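Local atomic coordinates of glutathione-dependent peroxiredoxin (Sinorhizobium meliloti, PDB entry 3UMA), a protein that probably reduces hydrogen peroxide and organic hydroperoxides to water and alcohols with glutathione as electron donor, protecting the cell against oxidative stress. Residues T71-H76 with G107-H112; E82-I87 with M116-F121. All coordinates share one frame; numbering follows the deposited sequence.

Contact 1. Residues T71-H76 with G107-H112; sequences TCSLNH and GAWATH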
ATOM      1  N   THR A  71     -10.914   9.150   2.652  1.00 17.71           N
ATOM      2  CA  THR A  71     -11.156   7.867   1.994  1.00 18.39           C
ATOM      3  C   THR A  71     -10.143   6.839   2.506  1.00 17.86           C
ATOM      4  O   THR A  71     -10.503   5.698   2.817  1.00 18.17           O
ATOM      5  CB  THR A  71     -11.112   7.974   0.449  1.00 18.65           C
ATOM      6  OG1 THR A  71     -12.123   8.881   0.011  1.00 19.95           O
ATOM      7  CG2 THR A  71     -11.373   6.590  -0.215  1.00 19.03           C
ATOM      8  N   CYS A  72      -8.892   7.265   2.653  1.00 16.95           N
ATOM      9  CA  CYS A  72      -7.844   6.372   3.151  1.00 16.52           C
ATOM     10  C   CYS A  72      -8.102   5.926   4.597  1.00 16.65           C
ATOM     11  O   CYS A  72      -7.992   4.753   4.892  1.00 15.87           O
ATOM     12  CB  CYS A  72      -6.473   7.026   3.005  1.00 15.99           C
ATOM     13  SG  CYS A  72      -6.178   7.762   1.381  1.00 14.88           S
ATOM     14  N   SER A  73      -8.470   6.858   5.479  1.00 17.57           N
ATOM     15  CA  SER A  73      -8.597   6.561   6.934  1.00 18.99           C
ATOM     16  C   SER A  73      -9.953   6.027   7.395  1.00 19.78           C
ATOM     17  O   SER A  73     -10.028   5.305   8.386  1.00 19.61           O
ATOM     18  CB  SER A  73      -8.302   7.803   7.784  1.00 18.53           C
ATOM     19  OG  SER A  73      -7.132   8.444   7.349  1.00 20.22           O
ATOM     20  N   LEU A  74     -11.023   6.431   6.720  1.00 21.00           N
ATOM     21  CA  LEU A  74     -12.371   6.036   7.135  1.00 22.59           C
ATOM     22  C   LEU A  74     -12.853   4.795   6.412  1.00 23.27           C
ATOM     23  O   LEU A  74     -13.757   4.106   6.888  1.00 24.48           O
ATOM     24  CB  LEU A  74     -13.379   7.166   6.880  1.00 22.73           C
ATOM     25  CG  LEU A  74     -13.203   8.467   7.667  1.00 24.42           C
ATOM     26  CD1 LEU A  74     -14.047   9.561   7.014  1.00 24.77           C
ATOM     27  CD2 LEU A  74     -13.602   8.258   9.130  1.00 25.91           C
ATOM     28  N   ASN A  75     -12.250   4.525   5.262  1.00 23.16           N
ATOM     29  CA  ASN A  75     -12.743   3.533   4.329  1.00 23.14           C
ATOM     30  C   ASN A  75     -11.671   2.467   3.976  1.00 22.19           C
ATOM     31  O   ASN A  75     -11.817   1.309   4.333  1.00 21.81           O
ATOM     32  CB  ASN A  75     -13.192   4.299   3.073  1.00 23.92           C
ATOM     33  CG  ASN A  75     -14.083   3.498   2.168  1.00 28.20           C
ATOM     34  OD1 ASN A  75     -13.781   2.357   1.820  1.00 31.15           O
ATOM     35  ND2 ASN A  75     -15.195   4.111   1.750  1.00 32.56           N
ATOM     36  N   HIS A  76     -10.603   2.876   3.284  1.00 20.75           N
ATOM     37  CA  HIS A  76      -9.659   1.944   2.662  1.00 19.92           C
ATOM     38  C   HIS A  76      -8.912   1.123   3.738  1.00 20.07           C
ATOM     39  O   HIS A  76      -9.014  -0.101   3.770  1.00 19.41           O
ATOM     40  CB  HIS A  76      -8.727   2.719   1.719  1.00 19.79           C
ATOM     41  CG  HIS A  76      -7.999   1.879   0.705  1.00 19.27           C
ATOM     42  ND1 HIS A  76      -8.376   0.598   0.362  1.00 18.85           N
ATOM     43  CD2 HIS A  76      -6.929   2.171  -0.072  1.00 19.17           C
ATOM     44  CE1 HIS A  76      -7.562   0.130  -0.569  1.00 17.43           C
ATOM     45  NE2 HIS A  76      -6.679   1.071  -0.858  1.00 20.84           N
ATOM     46  N   GLY A 107       3.816   6.366  11.169  1.00 18.27           N
ATOM     47  CA  GLY A 107       3.773   5.820  12.544  1.00 17.85           C
ATOM     48  C   GLY A 107       2.616   6.326  13.382  1.00 18.39           C
ATOM     49  O   GLY A 107       1.953   5.554  14.082  1.00 18.54           O
ATOM     50  N   ALA A 108       2.363   7.632  13.335  1.00 18.14           N
ATOM     51  CA  ALA A 108       1.194   8.181  14.024  1.00 18.59           C
ATOM     52  C   ALA A 108      -0.126   7.583  13.502  1.00 18.63           C
ATOM     53  O   ALA A 108      -1.059   7.313  14.269  1.00 18.81           O
ATOM     54  CB  ALA A 108       1.184   9.702  13.911  1.00 18.69           C
ATOM     55  N   TRP A 109      -0.192   7.357  12.196  1.00 19.25           N
ATOM     56  CA  TRP A 109      -1.394   6.777  11.580  1.00 19.35           C
ATOM     57  C   TRP A 109      -1.587   5.316  11.978  1.00 19.70           C
ATOM     58  O   TRP A 109      -2.710   4.870  12.210  1.00 19.65           O
ATOM     59  CB  TRP A 109      -1.310   6.897  10.062  1.00 18.70           C
ATOM     60  CG  TRP A 109      -2.640   6.749   9.335  1.00 18.99           C
ATOM     61  CD1 TRP A 109      -3.867   7.213   9.747  1.00 16.21           C
ATOM     62  CD2 TRP A 109      -2.849   6.146   8.047  1.00 16.76           C
ATOM     63  NE1 TRP A 109      -4.819   6.928   8.799  1.00 17.77           N
ATOM     64  CE2 TRP A 109      -4.228   6.277   7.744  1.00 17.95           C
ATOM     65  CE3 TRP A 109      -2.004   5.510   7.119  1.00 16.58           C
ATOM     66  CZ2 TRP A 109      -4.797   5.770   6.549  1.00 17.48           C
ATOM     67  CZ3 TRP A 109      -2.561   5.024   5.924  1.00 17.53           C
ATOM     68  CH2 TRP A 109      -3.951   5.158   5.653  1.00 16.12           C
ATOM     69  N   ALA A 110      -0.489   4.574  12.056  1.00 20.76           N
ATOM     70  CA  ALA A 110      -0.532   3.192  12.560  1.00 21.70           C
ATOM     71  C   ALA A 110      -1.162   3.151  13.951  1.00 22.23           C
ATOM     72  O   ALA A 110      -2.036   2.326  14.235  1.00 21.97           O
ATOM     73  CB  ALA A 110       0.871   2.606  12.592  1.00 21.76           C
ATOM     74  N   THR A 111      -0.722   4.064  14.813  1.00 23.16           N
ATOM     75  CA  THR A 111      -1.144   4.073  16.216  1.00 23.67           C
ATOM     76  C   THR A 111      -2.611   4.502  16.303  1.00 24.24           C
ATOM     77  O   THR A 111      -3.423   3.870  16.989  1.00 24.68           O
ATOM     78  CB  THR A 111      -0.239   5.033  17.046  1.00 23.76           C
ATOM     79  OG1 THR A 111       1.120   4.582  16.984  1.00 25.49           O
ATOM     80  CG2 THR A 111      -0.693   5.119  18.515  1.00 23.71           C
ATOM     81  N   HIS A 112      -2.964   5.560  15.588  1.00 24.20           N
ATOM     82  CA  HIS A 112      -4.304   6.095  15.731  1.00 25.43           C
ATOM     83  C   HIS A 112      -5.392   5.343  14.973  1.00 25.01           C
ATOM     84  O   HIS A 112      -6.549   5.383  15.361  1.00 25.34           O
ATOM     85  CB  HIS A 112      -4.304   7.601  15.491  1.00 25.73           C
ATOM     86  CG  HIS A 112      -3.537   8.343  16.547  1.00 28.79           C
ATOM     87  ND1 HIS A 112      -2.467   9.168  16.260  1.00 29.86           N
ATOM     88  CD2 HIS A 112      -3.644   8.321  17.898  1.00 29.30           C
ATOM     89  CE1 HIS A 112      -1.977   9.654  17.386  1.00 30.88           C
ATOM     90  NE2 HIS A 112      -2.674   9.156  18.395  1.00 32.36           N
TER
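Two groups hold the hydroxyl of Ser73: the indole of Trp109 gives its N-H to it across the contact, and the carbonyl of Thr69, just upstream, takes a hydrogen bond from it. The indole bond is weak, for although Trp109 NE1 lies 3.1 Å from Ser73 OG, the N-H...O angle is only 128°, and the hydroxyl sits oblique to the ring. Serine suits this place because its short arm keeps OG beside its own helix while it can still accept from the indole. Trp109 spans the gap between the helices 70-82 and 103-113 because CG stands anti to its backbone N (chi1 -162°), which sends the long bicyclic ring straight across. Its six-membered end meets the preceding residue, Cys72, at the ring edge: CZ2 comes to 3.7 Å from Cys72 O, near the ring plane, and CH2 packs at 4.1 Å against Cys72 CB. Phe68 and Val64 also touch the indole. Cys72 is the predicted sulfenic acid-forming cysteine of this thioredoxin-fold enzyme, near the start of helix 70-82, and Arg150 touches its side chain. A large, mostly apolar ring thus spends its N-H, weakly, on Ser73 OG and packs its benzo end against the backbone and CB of the cysteine.

Contact 2. Residues E82-I87 with M116-F121; sequences ENRDAI and MGKIHF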
ATOM      1  N   GLU A  82     -10.272  -4.517   9.413  1.00 28.36           N
ATOM      2  CA  GLU A  82     -11.454  -5.312   9.760  1.00 29.80           C
ATOM      3  C   GLU A  82     -11.380  -6.713   9.133  1.00 29.75           C
ATOM      4  O   GLU A  82     -11.822  -7.677   9.740  1.00 29.41           O
ATOM      5  CB  GLU A  82     -12.766  -4.568   9.422  1.00 30.37           C
ATOM      6  CG  GLU A  82     -12.596  -3.011   9.431  1.00 35.18           C
ATOM      7  CD  GLU A  82     -13.704  -2.181  10.111  1.00 41.91           C
ATOM      8  OE1 GLU A  82     -14.815  -2.048   9.547  1.00 43.49           O
ATOM      9  OE2 GLU A  82     -13.429  -1.590  11.187  1.00 43.74           O
ATOM     10  N   ASN A  83     -10.789  -6.824   7.940  1.00 30.00           N
ATOM     11  CA  ASN A  83     -10.678  -8.115   7.235  1.00 30.55           C
ATOM     12  C   ASN A  83      -9.304  -8.846   7.364  1.00 30.58           C
ATOM     13  O   ASN A  83      -9.067  -9.842   6.674  1.00 30.70           O
ATOM     14  CB  ASN A  83     -11.071  -7.945   5.755  1.00 30.30           C
ATOM     15  CG  ASN A  83     -12.581  -7.696   5.559  1.00 32.37           C
ATOM     16  OD1 ASN A  83     -13.395  -8.607   5.722  1.00 34.08           O
ATOM     17  ND2 ASN A  83     -12.949  -6.465   5.184  1.00 30.72           N
ATOM     18  N   ARG A  84      -8.418  -8.351   8.231  1.00 30.73           N
ATOM     19  CA  ARG A  84      -7.046  -8.880   8.362  1.00 31.61           C
ATOM     20  C   ARG A  84      -6.952 -10.396   8.591  1.00 31.80           C
ATOM     21  O   ARG A  84      -6.259 -11.101   7.841  1.00 31.53           O
ATOM     22  CB  ARG A  84      -6.274  -8.166   9.476  1.00 31.69           C
ATOM     23  CG  ARG A  84      -4.813  -8.651   9.593  1.00 34.51           C
ATOM     24  CD  ARG A  84      -4.102  -8.091  10.810  1.00 38.07           C
ATOM     25  NE  ARG A  84      -4.243  -8.964  11.965  1.00 41.26           N
ATOM     26  CZ  ARG A  84      -3.230  -9.558  12.592  1.00 43.17           C
ATOM     27  NH1 ARG A  84      -1.975  -9.362  12.198  1.00 43.36           N
ATOM     28  NH2 ARG A  84      -3.477 -10.338  13.636  1.00 44.68           N
ATOM     29  N   ASP A  85      -7.628 -10.880   9.634  1.00 32.04           N
ATOM     30  CA  ASP A  85      -7.604 -12.304   9.992  1.00 32.84           C
ATOM     31  C   ASP A  85      -8.131 -13.184   8.862  1.00 32.35           C
ATOM     32  O   ASP A  85      -7.491 -14.171   8.491  1.00 32.98           O
ATOM     33  CB  ASP A  85      -8.368 -12.546  11.301  1.00 33.36           C
ATOM     34  CG  ASP A  85      -7.687 -11.889  12.503  1.00 35.41           C
ATOM     35  OD1 ASP A  85      -6.446 -11.750  12.481  1.00 36.72           O
ATOM     36  OD2 ASP A  85      -8.390 -11.501  13.470  1.00 38.77           O
ATOM     37  N   ALA A  86      -9.263 -12.797   8.282  1.00 31.88           N
ATOM     38  CA  ALA A  86      -9.832 -13.525   7.143  1.00 31.45           C
ATOM     39  C   ALA A  86      -8.885 -13.552   5.957  1.00 31.08           C
ATOM     40  O   ALA A  86      -8.837 -14.541   5.234  1.00 31.09           O
ATOM     41  CB  ALA A  86     -11.186 -12.946   6.728  1.00 31.17           C
ATOM     42  N   ILE A  87      -8.136 -12.467   5.757  1.00 30.75           N
ATOM     43  CA  ILE A  87      -7.163 -12.408   4.663  1.00 30.38           C
ATOM     44  C   ILE A  87      -5.977 -13.332   4.940  1.00 30.56           C
ATOM     45  O   ILE A  87      -5.618 -14.139   4.094  1.00 30.51           O
ATOM     46  CB  ILE A  87      -6.690 -10.947   4.345  1.00 30.43           C
ATOM     47  CG1 ILE A  87      -7.806 -10.154   3.637  1.00 30.77           C
ATOM     48  CG2 ILE A  87      -5.426 -10.959   3.482  1.00 27.68           C
ATOM     49  CD1 ILE A  87      -7.567  -8.617   3.569  1.00 30.44           C
HETATM   50  N   MSE A 116      -1.256  -0.476  14.241  1.00 30.28           N
HETATM   51  CA  MSE A 116       0.109  -0.753  14.701  1.00 32.01           C
HETATM   52  C   MSE A 116       0.270  -2.224  15.096  1.00 31.77           C
HETATM   53  O   MSE A 116      -0.469  -2.729  15.942  1.00 31.97           O
HETATM   54  CB  MSE A 116       0.480   0.151  15.885  1.00 32.49           C
HETATM   55  CG  MSE A 116       1.900  -0.059  16.389  1.00 36.93           C
HETATM   56 SE   MSE A 116       3.210   0.387  15.021  1.00 50.34          SE
HETATM   57  CE  MSE A 116       3.500   2.277  15.483  1.00 45.76           C
ATOM     58  N   GLY A 117       1.218  -2.901  14.462  1.00 31.65           N
ATOM     59  CA  GLY A 117       1.515  -4.294  14.761  1.00 31.96           C
ATOM     60  C   GLY A 117       0.657  -5.318  14.042  1.00 32.45           C
ATOM     61  O   GLY A 117       0.936  -6.519  14.106  1.00 33.09           O
ATOM     62  N   LYS A 118      -0.395  -4.860  13.365  1.00 31.77           N
ATOM     63  CA  LYS A 118      -1.314  -5.759  12.674  1.00 31.06           C
ATOM     64  C   LYS A 118      -0.944  -5.870  11.206  1.00 30.39           C
ATOM     65  O   LYS A 118      -1.220  -6.883  10.561  1.00 30.83           O
ATOM     66  CB  LYS A 118      -2.755  -5.251  12.767  1.00 31.68           C
ATOM     67  CG  LYS A 118      -3.203  -4.732  14.127  1.00 33.23           C
ATOM     68  CD  LYS A 118      -3.718  -5.832  15.033  1.00 37.38           C
ATOM     69  CE  LYS A 118      -4.366  -5.216  16.282  1.00 40.24           C
ATOM     70  NZ  LYS A 118      -4.016  -6.001  17.501  1.00 42.38           N
ATOM     71  N   ILE A 119      -0.325  -4.812  10.692  1.00 28.86           N
ATOM     72  CA  ILE A 119      -0.124  -4.603   9.271  1.00 27.59           C
ATOM     73  C   ILE A 119       1.104  -3.707   9.130  1.00 25.98           C
ATOM     74  O   ILE A 119       1.353  -2.881  10.002  1.00 25.35           O
ATOM     75  CB  ILE A 119      -1.440  -3.976   8.690  1.00 28.25           C
ATOM     76  CG1 ILE A 119      -2.292  -5.054   8.042  1.00 28.68           C
ATOM     77  CG2 ILE A 119      -1.218  -2.809   7.733  1.00 28.59           C
ATOM     78  CD1 ILE A 119      -3.754  -4.847   8.249  1.00 31.88           C
ATOM     79  N   HIS A 120       1.898  -3.882   8.076  1.00 24.95           N
ATOM     80  CA  HIS A 120       2.996  -2.936   7.829  1.00 24.42           C
ATOM     81  C   HIS A 120       2.461  -1.547   7.404  1.00 23.54           C
ATOM     82  O   HIS A 120       1.494  -1.451   6.636  1.00 23.73           O
ATOM     83  CB  HIS A 120       3.963  -3.440   6.769  1.00 24.11           C
ATOM     84  CG  HIS A 120       4.703  -4.683   7.156  1.00 27.13           C
ATOM     85  ND1 HIS A 120       5.966  -4.661   7.714  1.00 28.00           N
ATOM     86  CD2 HIS A 120       4.368  -5.990   7.034  1.00 27.82           C
ATOM     87  CE1 HIS A 120       6.369  -5.901   7.928  1.00 29.07           C
ATOM     88  NE2 HIS A 120       5.417  -6.726   7.526  1.00 29.06           N
ATOM     89  N   PHE A 121       3.079  -0.499   7.933  1.00 21.46           N
ATOM     90  CA  PHE A 121       2.833   0.873   7.490  1.00 20.90           C
ATOM     91  C   PHE A 121       4.119   1.393   6.866  1.00 20.10           C
ATOM     92  O   PHE A 121       5.057   1.757   7.583  1.00 20.13           O
ATOM     93  CB  PHE A 121       2.380   1.761   8.666  1.00 20.30           C
ATOM     94  CG  PHE A 121       0.941   1.523   9.076  1.00 20.09           C
ATOM     95  CD1 PHE A 121      -0.047   2.470   8.778  1.00 18.96           C
ATOM     96  CD2 PHE A 121       0.580   0.354   9.753  1.00 19.44           C
ATOM     97  CE1 PHE A 121      -1.376   2.268   9.152  1.00 17.59           C
ATOM     98  CE2 PHE A 121      -0.752   0.115  10.103  1.00 20.26           C
ATOM     99  CZ  PHE A 121      -1.734   1.083   9.791  1.00 20.70           C
TER
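Arg84, the first residue of helix 84-88, reaches across the surface of the thioredoxin fold to the loop that feeds strand 120-123. Its CG is anti to the backbone N (chi1 -177°) and the chain runs extended until it bends at chi3, which brings NH1 to 3.1 Å from Lys118 O. That hydrogen bond is fairly straight at the proton, 153°, and uses a carbonyl lone pair in the carbonyl plane, though the oxygen lies somewhat out of the guanidinium plane. An arginine suits the place: its methylenes lie on apolar atoms while its far end binds a loop carbonyl. Over one guanidinium face passes Lys118 CD, the two side chains crossing at about a right angle; the lysine then leads away, with NZ 5.8 Å from Arg84 NH2. Asp85 follows, and its OD1 forms a salt bridge with Arg84 NH2 at 3.5 Å, which probably offsets part of the nearby positive charge. Ile87, a turn on from Asn83, is buried against Ile95 and Tyr80. Across the contact Gly117 adopts a positive phi, 85°, where a side chain would jam against the preceding carbonyl. Alongside the same arginine chain, Ile119 CD1 lies 4.1 Å from Arg84 CD.

Contacts 1 and 2, with centres about 12 Å apart, interleave along the chain: helices 70-82 and 84-88 follow one another, and so do helix 103-113 and strand 120-123. The turn after helix 103-113 joins them directly, since Ala110 O lies 2.9 Å from Met116 N, probably hydrogen-bonded. Phe121 then packs against the helix, its CE1 3.6 Å from Ala110 CA and 3.9 Å from Trp109 CE3, so the indole that meets residues 71-76 also rests on the Phe121 ring of contact 2. Contact 1 contains the predicted active-site Cys72; contact 2 lies away from it, Lys118 O being 18.0 Å from Cys72 SG.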